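Local coordinates for branched-chain alpha-ketoacid decarboxylase (Lactococcus lactis, PDB 2VBF), which probably decarboxylates branched-chain and aromatic alpha-keto acids to aldehydes, with thiamine diphosphate and magnesium as cofactors, at residues E72-Y77 with Q456-E461; I259-F264 with P274-I279. All blocks are in the same frame, centred on the assembly; numbering follows the deposited sequence.

In the fold
Both contacts are buried, yet they share no secondary-structure element and lie on opposite sides of the chain's centre, their centres about 31 Å and their nearest atoms about 14 Å apart. Contact 1 joins two domains far apart in sequence, helix 72-86 of the N-terminal cofactor-binding domain and the end of helix 452-458 in the C-terminal one. Contact 2, nested in sequence between the segments of contact 1, pairs two neighbouring strands of the central domain. The chemistry follows the place: contact 1 buries 225 Å² and relies on polar side chains and a water beside the subunit interface, whereas contact 2 buries 400 Å² through backbone bonds, one threonine hydroxyl bonded to a carbonyl, and apolar packing.

Contact 1. Residues E72-Y77 with Q456-E461; sequences ELNASY and QLTVQE. With TPP (thiamine diphosphate), chain D.
N74 and Y77 on helix 72-86 meet T458, Q460 and E461, while E72, at the start of the helix, faces thiamine diphosphate: its OE2 lies 2.7 Å from the cofactor's N1'. N74 carries most of the contact. Its ND2 donates to OE2 of E461 at 2.8 Å (159° at the hydrogen), on the oxygen's anti lone pair and in the N74 amide plane, with carboxylate and amide planes 75° apart. N69 and A70 hold the other oxygen, OE1. A weak second bond runs from ND2 of N74 to OE1 of Q460 at 3.4 Å, but the Q460 amide has its stronger partner in Q460 of the second subunit, to whose OE1 its NE2 bonds. At the amide's oxygen, a water donates to OD1 of N74 and to O of L457, 2.8 Å from each. Y77 presents its ring edge to T458, with CE2 3.7 Å from CG2; chi1 of 59° sets OG1 of T458 between backbone N and carbonyl carbon, where it bonds O of G428, and CG2 opposite that carbon, toward the ring. The Y77 hydroxyl bonds to S426. With S454 and T402 of the second subunit also binding this cofactor, E72 belongs to the dimer-interface active site characteristic of thiamine diphosphate enzymes.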
loop_
_atom_site.group_PDB
_atom_site.type_symbol
_atom_site.label_atom_id
_atom_site.label_comp_id
_atom_site.label_asym_id
_atom_site.label_seq_id
_atom_site.Cartn_x
_atom_site.Cartn_y
_atom_site.Cartn_z
ATOM N N GLU A 72 4.030 -5.388 -1.770
ATOM C CA GLU A 72 3.741 -4.961 -3.146
ATOM C C GLU A 72 3.873 -3.464 -3.400
ATOM O O GLU A 72 4.274 -3.047 -4.499
ATOM C CB GLU A 72 2.362 -5.439 -3.591
ATOM C CG GLU A 72 2.277 -6.942 -3.733
ATOM C CD GLU A 72 1.901 -7.670 -2.441
ATOM O OE1 GLU A 72 1.906 -7.067 -1.335
ATOM O OE2 GLU A 72 1.594 -8.877 -2.541
ATOM N N LEU A 73 3.492 -2.634 -2.431
ATOM C CA LEU A 73 3.686 -1.210 -2.606
ATOM C C LEU A 73 5.168 -0.932 -2.842
ATOM O O LEU A 73 5.541 -0.196 -3.757
ATOM C CB LEU A 73 3.170 -0.403 -1.403
ATOM C CG LEU A 73 3.296 1.114 -1.569
ATOM C CD1 LEU A 73 2.541 1.658 -2.790
ATOM C CD2 LEU A 73 2.873 1.865 -0.309
ATOM N N ASN A 74 6.018 -1.546 -2.023
ATOM C CA ASN A 74 7.446 -1.373 -2.161
ATOM C C ASN A 74 7.957 -1.878 -3.502
ATOM O O ASN A 74 8.818 -1.217 -4.101
ATOM C CB ASN A 74 8.197 -2.029 -1.000
ATOM C CG ASN A 74 7.874 -1.367 0.338
ATOM O OD1 ASN A 74 7.270 -0.286 0.377
ATOM N ND2 ASN A 74 8.252 -2.016 1.445
ATOM N N ALA A 75 7.422 -3.012 -3.971
ATOM C CA ALA A 75 7.742 -3.581 -5.286
ATOM C C ALA A 75 7.466 -2.576 -6.396
ATOM O O ALA A 75 8.299 -2.378 -7.280
ATOM C CB ALA A 75 6.937 -4.907 -5.535
ATOM N N SER A 76 6.322 -1.906 -6.312
ATOM C CA SER A 76 5.926 -0.916 -7.314
ATOM C C SER A 76 6.864 0.306 -7.314
ATOM O O SER A 76 7.293 0.780 -8.364
ATOM C CB SER A 76 4.457 -0.520 -7.108
ATOM O OG SER A 76 4.259 0.318 -5.984
ATOM N N TYR A 77 7.226 0.767 -6.123
ATOM C CA TYR A 77 8.196 1.839 -5.969
ATOM C C TYR A 77 9.560 1.435 -6.540
ATOM O O TYR A 77 10.250 2.231 -7.190
ATOM C CB TYR A 77 8.359 2.182 -4.491
ATOM C CG TYR A 77 7.206 2.896 -3.794
ATOM C CD1 TYR A 77 6.277 3.678 -4.490
ATOM C CD2 TYR A 77 7.106 2.849 -2.396
ATOM C CE1 TYR A 77 5.266 4.383 -3.802
ATOM C CE2 TYR A 77 6.109 3.528 -1.717
ATOM C CZ TYR A 77 5.198 4.291 -2.422
ATOM O OH TYR A 77 4.224 4.964 -1.724
ATOM N N GLN A 456 9.764 5.137 7.662
ATOM C CA GLN A 456 8.850 4.280 8.391
ATOM C C GLN A 456 7.772 3.644 7.482
ATOM O O GLN A 456 7.227 2.595 7.809
ATOM C CB GLN A 456 8.210 5.047 9.543
ATOM C CG GLN A 456 9.211 5.452 10.639
ATOM C CD GLN A 456 8.570 5.716 11.991
ATOM O OE1 GLN A 456 7.397 5.431 12.196
ATOM N NE2 GLN A 456 9.361 6.247 12.938
ATOM N N LEU A 457 7.492 4.251 6.335
ATOM C CA LEU A 457 6.493 3.687 5.414
ATOM C C LEU A 457 6.982 2.462 4.631
ATOM O O LEU A 457 6.167 1.627 4.217
ATOM C CB LEU A 457 5.980 4.711 4.404
ATOM C CG LEU A 457 5.057 5.809 4.950
ATOM C CD1 LEU A 457 5.886 7.011 5.384
ATOM C CD2 LEU A 457 3.983 6.229 3.935
ATOM N N THR A 458 8.297 2.360 4.405
ATOM C CA THR A 458 8.853 1.373 3.450
ATOM C C THR A 458 10.116 0.635 3.945
ATOM O O THR A 458 10.785 -0.058 3.164
ATOM C CB THR A 458 9.188 2.046 2.081
ATOM O OG1 THR A 458 10.130 3.103 2.287
ATOM C CG2 THR A 458 7.924 2.593 1.378
ATOM N N VAL A 459 10.375 0.710 5.253
ATOM C CA VAL A 459 11.571 0.153 5.882
ATOM C C VAL A 459 11.841 -1.329 5.586
ATOM O O VAL A 459 12.996 -1.747 5.560
ATOM C CB VAL A 459 11.517 0.367 7.431
ATOM C CG1 VAL A 459 10.448 -0.516 8.042
ATOM C CG2 VAL A 459 12.887 0.091 8.067
ATOM N N GLN A 460 10.798 -2.121 5.329
ATOM C CA GLN A 460 10.968 -3.576 5.218
ATOM C C GLN A 460 11.818 -4.026 4.035
ATOM O O GLN A 460 12.281 -5.180 4.030
ATOM C CB GLN A 460 9.638 -4.340 5.261
ATOM C CG GLN A 460 8.568 -3.846 4.305
ATOM C CD GLN A 460 7.693 -2.791 4.943
ATOM O OE1 GLN A 460 7.913 -1.585 4.773
ATOM N NE2 GLN A 460 6.731 -3.237 5.725
ATOM N N GLU A 461 12.073 -3.151 3.053
ATOM C CA GLU A 461 12.965 -3.543 1.938
ATOM C C GLU A 461 14.452 -3.551 2.332
ATOM O O GLU A 461 15.316 -3.896 1.525
ATOM C CB GLU A 461 12.750 -2.694 0.690
ATOM C CG GLU A 461 11.323 -2.763 0.105
ATOM C CD GLU A 461 10.719 -4.152 0.072
ATOM O OE1 GLU A 461 11.368 -5.064 -0.477
ATOM O OE2 GLU A 461 9.587 -4.340 0.593
HETATM N "N1'" TPP D . 0.398 -10.739 -1.058
HETATM C "C2'" TPP D . -0.682 -10.327 -0.307
HETATM C CM2 TPP D . -0.859 -8.874 -0.002
HETATM N "N3'" TPP D . -1.574 -11.260 0.135
HETATM C "C4'" TPP D . -1.405 -12.604 -0.149
HETATM N "N4'" TPP D . -2.340 -13.438 0.288
HETATM C "C5'" TPP D . -0.298 -13.037 -0.891
HETATM C "C6'" TPP D . 0.607 -12.078 -1.338
HETATM C "C7'" TPP D . -0.079 -14.523 -1.191
HETATM N N3 TPP D . 0.244 -15.307 0.008
HETATM C C2 TPP D . -0.658 -16.035 0.779
HETATM S S1 TPP D . -0.041 -16.814 2.058
HETATM C C5 TPP D . 1.425 -16.262 1.669
HETATM C C4 TPP D . 1.487 -15.455 0.529
HETATM C CM4 TPP D . 2.732 -14.826 -0.042
HETATM C C6 TPP D . 2.562 -16.696 2.552
HETATM C C7 TPP D . 2.462 -16.207 3.994
HETATM O O7 TPP D . 3.665 -16.642 4.607
HETATM P PA TPP D . 3.860 -16.674 6.207
HETATM O O1A TPP D . 3.274 -15.374 6.736
HETATM O O2A TPP D . 5.341 -16.802 6.470
HETATM O O3A TPP D . 2.950 -17.888 6.707
HETATM P PB TPP D . 3.386 -19.435 6.955
HETATM O O1B TPP D . 2.500 -20.244 6.056
HETATM O O2B TPP D . 3.135 -19.721 8.403
HETATM O O3B TPP D . 4.851 -19.562 6.636
HETATM O O HOH W 1 5.239 -0.233 2.369
#

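Contact 2. Residues I259-F264 with P274-I279; sequences ITTLNF and PSFLGI
The F276 ring meets the backbone of I259-T261 obliquely, CD1 lying 3.6 Å from O of I259, and one ring face carries N of G278, 3.4 Å above the plane and offset toward the rim. The strands belong to the central domain's mixed sheet, whose parallel part has the 3-2-1-4-5 order of a Rossmann-like fold, as in related thiamine diphosphate enzymes; 276-279 is outermost within the chain and pairs in parallel with 259-261. Their axes lie 4.9 Å apart, with 18° between directions, and the joining loop contains no helix. Two backbone bonds flank F276: N of I259 donates to O of S275 at 2.9 Å, and N of L277 to O of I259 at 2.8 Å, nearly straight at 166°. I259 also packs CG2 against CB of F276. The I259 and T260 side chains leave opposite faces of the sheet, toward helices 245-255 and 287-295 respectively. OG1 of T260 stands opposite its own backbone N (chi1 -175°), which directs it to the edge strand, where it donates to O of G278 at 2.7 Å. N of T261 is buried with no partner in the model, whereas its carbonyl O makes the backbone bond with Y280. The I279 side chain reaches toward this end, its CG2 near N of N263 and its CD1 3.2 Å from OG1 of T261, a hydroxyl that itself donates to O of L262 at 2.9 Å.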
loop_
_atom_site.group_PDB
_atom_site.type_symbol
_atom_site.label_atom_id
_atom_site.label_comp_id
_atom_site.label_asym_id
_atom_site.label_seq_id
_atom_site.Cartn_x
_atom_site.Cartn_y
_atom_site.Cartn_z
ATOM N N ILE A 259 21.163 26.153 -20.443
ATOM C CA ILE A 259 20.140 25.173 -20.069
ATOM C C ILE A 259 19.883 25.143 -18.564
ATOM O O ILE A 259 20.796 25.277 -17.742
ATOM C CB ILE A 259 20.483 23.735 -20.579
ATOM C CG1 ILE A 259 19.354 22.739 -20.232
ATOM C CG2 ILE A 259 21.815 23.244 -20.001
ATOM C CD1 ILE A 259 19.310 21.514 -21.111
ATOM N N THR A 260 18.606 24.977 -18.241
ATOM C CA THR A 260 18.141 24.791 -16.882
ATOM C C THR A 260 17.179 23.598 -16.877
ATOM O O THR A 260 16.738 23.148 -17.933
ATOM C CB THR A 260 17.468 26.091 -16.354
ATOM O OG1 THR A 260 17.117 25.940 -14.976
ATOM C CG2 THR A 260 16.244 26.488 -17.185
ATOM N N THR A 261 16.921 23.052 -15.692
ATOM C CA THR A 261 15.824 22.115 -15.480
ATOM C C THR A 261 15.024 22.580 -14.274
ATOM O O THR A 261 15.503 23.365 -13.445
ATOM C CB THR A 261 16.302 20.649 -15.239
ATOM O OG1 THR A 261 16.817 20.511 -13.906
ATOM C CG2 THR A 261 17.378 20.241 -16.248
ATOM N N LEU A 262 13.795 22.099 -14.177
ATOM C CA LEU A 262 13.042 22.214 -12.928
ATOM C C LEU A 262 13.591 21.148 -11.980
ATOM O O LEU A 262 14.411 20.305 -12.372
ATOM C CB LEU A 262 11.545 21.978 -13.171
ATOM C CG LEU A 262 10.852 22.784 -14.272
ATOM C CD1 LEU A 262 9.361 22.470 -14.255
ATOM C CD2 LEU A 262 11.095 24.269 -14.117
ATOM N N ASN A 263 13.118 21.138 -10.738
ATOM C CA ASN A 263 13.444 20.024 -9.848
ATOM C C ASN A 263 12.655 18.746 -10.224
ATOM O O ASN A 263 12.999 17.653 -9.774
ATOM C CB ASN A 263 13.286 20.414 -8.372
ATOM C CG ASN A 263 11.857 20.770 -7.989
ATOM O OD1 ASN A 263 10.893 20.200 -8.508
ATOM N ND2 ASN A 263 11.721 21.705 -7.055
ATOM N N PHE A 264 11.624 18.914 -11.059
ATOM C CA PHE A 264 10.842 17.820 -11.655
ATOM C C PHE A 264 11.506 17.561 -13.002
ATOM O O PHE A 264 11.292 18.298 -13.960
ATOM C CB PHE A 264 9.392 18.271 -11.836
ATOM C CG PHE A 264 8.433 17.226 -12.376
ATOM C CD1 PHE A 264 8.665 15.858 -12.263
ATOM C CD2 PHE A 264 7.235 17.650 -12.936
ATOM C CE1 PHE A 264 7.714 14.931 -12.736
ATOM C CE2 PHE A 264 6.287 16.748 -13.414
ATOM C CZ PHE A 264 6.527 15.387 -13.321
ATOM N N PRO A 274 29.187 23.385 -18.882
ATOM C CA PRO A 274 29.449 24.784 -18.583
ATOM C C PRO A 274 28.227 25.682 -18.776
ATOM O O PRO A 274 28.119 26.692 -18.096
ATOM C CB PRO A 274 30.578 25.162 -19.564
ATOM C CG PRO A 274 30.547 24.148 -20.607
ATOM C CD PRO A 274 30.029 22.890 -19.984
ATOM N N SER A 275 27.314 25.293 -19.670
ATOM C CA SER A 275 26.106 26.076 -19.948
ATOM C C SER A 275 24.899 25.714 -19.062
ATOM O O SER A 275 23.840 26.315 -19.220
ATOM C CB SER A 275 25.707 25.938 -21.418
ATOM O OG SER A 275 25.232 24.643 -21.703
ATOM N N PHE A 276 25.057 24.757 -18.143
ATOM C CA PHE A 276 23.989 24.442 -17.181
ATOM C C PHE A 276 23.951 25.533 -16.109
ATOM O O PHE A 276 24.961 25.788 -15.429
ATOM C CB PHE A 276 24.159 23.047 -16.547
ATOM C CG PHE A 276 23.132 22.746 -15.483
ATOM C CD1 PHE A 276 21.830 22.425 -15.838
ATOM C CD2 PHE A 276 23.454 22.814 -14.133
ATOM C CE1 PHE A 276 20.854 22.177 -14.868
ATOM C CE2 PHE A 276 22.481 22.563 -13.154
ATOM C CZ PHE A 276 21.184 22.243 -13.531
ATOM N N LEU A 277 22.784 26.168 -15.959
ATOM C CA LEU A 277 22.609 27.339 -15.099
ATOM C C LEU A 277 22.306 26.975 -13.640
ATOM O O LEU A 277 22.732 27.663 -12.724
ATOM C CB LEU A 277 21.480 28.239 -15.640
ATOM C CG LEU A 277 21.650 28.811 -17.056
ATOM C CD1 LEU A 277 20.400 29.577 -17.518
ATOM C CD2 LEU A 277 22.877 29.710 -17.133
ATOM N N GLY A 278 21.589 25.877 -13.434
ATOM C CA GLY A 278 21.015 25.558 -12.140
ATOM C C GLY A 278 19.558 25.169 -12.317
ATOM O O GLY A 278 19.072 24.986 -13.446
ATOM N N ILE A 279 18.869 25.038 -11.190
ATOM C CA ILE A 279 17.465 24.668 -11.158
ATOM C C ILE A 279 16.567 25.908 -11.121
ATOM O O ILE A 279 16.692 26.756 -10.227
ATOM C CB ILE A 279 17.156 23.818 -9.912
ATOM C CG1 ILE A 279 18.024 22.564 -9.889
ATOM C CG2 ILE A 279 15.671 23.481 -9.838
ATOM C CD1 ILE A 279 17.778 21.594 -11.038
#